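Local coordinates for protein ATP phosphoribosyltransferase (Thermotoga maritima, PDB 1O63) that probably catalyses the first step of histidine biosynthesis, condensing ATP with 5-phosphoribose 1-diphosphate to give phosphoribosyl-ATP and diphosphate, at residues A[186-189]-A[190-194]. Residues are numbered along the deposited sequence; the frame is centred on the assembly and turned at random. Where two conformers were deposited one is given.
Sequences EEVV and SFLEK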
# COMPACT_ATOMS: atom_id res chain seq x y z
N GLU A 186 -23.96 -25.28 7.95
CA GLU A 186 -23.30 -26.27 8.79
C GLU A 186 -21.83 -26.46 8.48
O GLU A 186 -21.05 -26.71 9.41
CB GLU A 186 -24.00 -27.65 8.78
CG GLU A 186 -25.21 -27.70 9.66
CD GLU A 186 -25.84 -29.06 9.88
OE1 GLU A 186 -27.01 -29.05 10.31
OE2 GLU A 186 -25.20 -30.10 9.67
N GLU A 187 -21.42 -26.42 7.22
CA GLU A 187 -19.98 -26.57 6.95
C GLU A 187 -19.19 -25.44 7.61
O GLU A 187 -18.16 -25.67 8.25
CB GLU A 187 -19.74 -26.62 5.44
CG GLU A 187 -18.29 -26.71 5.05
CD GLU A 187 -18.02 -26.88 3.58
OE1 GLU A 187 -16.88 -27.33 3.24
OE2 GLU A 187 -18.90 -26.58 2.74
N VAL A 188 -19.67 -24.21 7.54
CA VAL A 188 -18.99 -23.07 8.17
C VAL A 188 -18.93 -23.22 9.69
O VAL A 188 -17.89 -23.13 10.34
CB VAL A 188 -19.71 -21.77 7.80
CG1 VAL A 188 -19.28 -20.61 8.71
CG2 VAL A 188 -19.43 -21.44 6.33
N VAL A 189 -20.12 -23.43 10.28
CA VAL A 189 -20.23 -23.57 11.72
C VAL A 189 -19.27 -24.60 12.25
O VAL A 189 -18.59 -24.39 13.26
CB VAL A 189 -21.67 -23.88 12.14
CG1 VAL A 189 -21.75 -24.38 13.59
CG2 VAL A 189 -22.56 -22.66 11.97
N SER A 190 -19.21 -25.76 11.58
CA SER A 190 -18.35 -26.86 11.99
C SER A 190 -16.87 -26.52 11.87
O SER A 190 -16.05 -26.84 12.74
CB SER A 190 -18.65 -28.10 11.13
OG SER A 190 -17.74 -29.13 11.47
N PHE A 191 -16.49 -25.92 10.74
CA PHE A 191 -15.08 -25.51 10.58
C PHE A 191 -14.73 -24.49 11.66
O PHE A 191 -13.69 -24.60 12.32
CB PHE A 191 -14.83 -24.96 9.17
CG PHE A 191 -13.46 -24.37 9.01
CD1 PHE A 191 -12.37 -25.17 8.77
CD2 PHE A 191 -13.27 -23.00 9.12
CE1 PHE A 191 -11.10 -24.64 8.64
CE2 PHE A 191 -12.00 -22.45 8.98
CZ PHE A 191 -10.93 -23.27 8.74
N LEU A 192 -15.61 -23.53 11.93
CA LEU A 192 -15.34 -22.51 12.95
C LEU A 192 -15.21 -23.11 14.35
O LEU A 192 -14.46 -22.58 15.19
CB LEU A 192 -16.42 -21.42 12.93
CG LEU A 192 -16.50 -20.59 11.64
CD1 LEU A 192 -17.63 -19.58 11.69
CD2 LEU A 192 -15.16 -19.91 11.40
N GLU A 193 -15.92 -24.20 14.63
CA GLU A 193 -15.78 -24.88 15.91
C GLU A 193 -14.39 -25.49 16.06
O GLU A 193 -13.77 -25.28 17.10
CB GLU A 193 -16.80 -26.02 16.06
CG GLU A 193 -18.24 -25.61 16.21
CD GLU A 193 -19.13 -26.75 16.66
OE1 GLU A 193 -18.70 -27.54 17.53
OE2 GLU A 193 -20.26 -26.87 16.14
N LYS A 194 -13.94 -26.27 15.09
CA LYS A 194 -12.60 -26.82 15.13
C LYS A 194 -11.53 -25.74 15.25
O LYS A 194 -10.57 -25.88 16.00
CB LYS A 194 -12.32 -27.65 13.88
CG LYS A 194 -13.21 -28.85 13.68
CD LYS A 194 -12.79 -29.64 12.44
CE LYS A 194 -11.38 -30.17 12.58
NZ LYS A 194 -11.20 -31.48 11.88
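Two successive turns of one alpha-helix meet here, residues 186-189 running straight into 190-194, and four i to i+4 backbone hydrogen bonds join them, from the N-H groups of residues 190-193 to the carbonyls of 186-189. The Leu-192 N to Val-188 O bond measures 2.8 Å, whereas the one from Glu-193 N to Val-189 O is more bent, with 142° at the hydrogen. On the buried face Val-188 and Leu-192 lie side by side and point the same way, CG1 of Val-188 meeting CD1 of Leu-192 at 3.6 Å. With CG1 anti to the backbone N (chi1 165°), this methyl of Val-188 sits beside its own carbonyl carbon, on the side of the following turn. Both residues are buried against Tyr-181 of helix 178-183, where branched apolar chains suit; Phe-191 packs its ring on Ile-61 and Leu-3. Further round, Glu-193 crosses Val-189 obliquely, CG 3.2 Å from Val-189 O and OE2 3.9 Å from Val-189 CG1, its charge suiting an exposed position. The helix is thus amphipathic, apolar toward strand 61-65 and helix 178-183, while Glu-186, Ser-190, Glu-193 and Lys-194 lie exposed, with the carbonyls of residues 186-189 each taken up by an N-H one turn on.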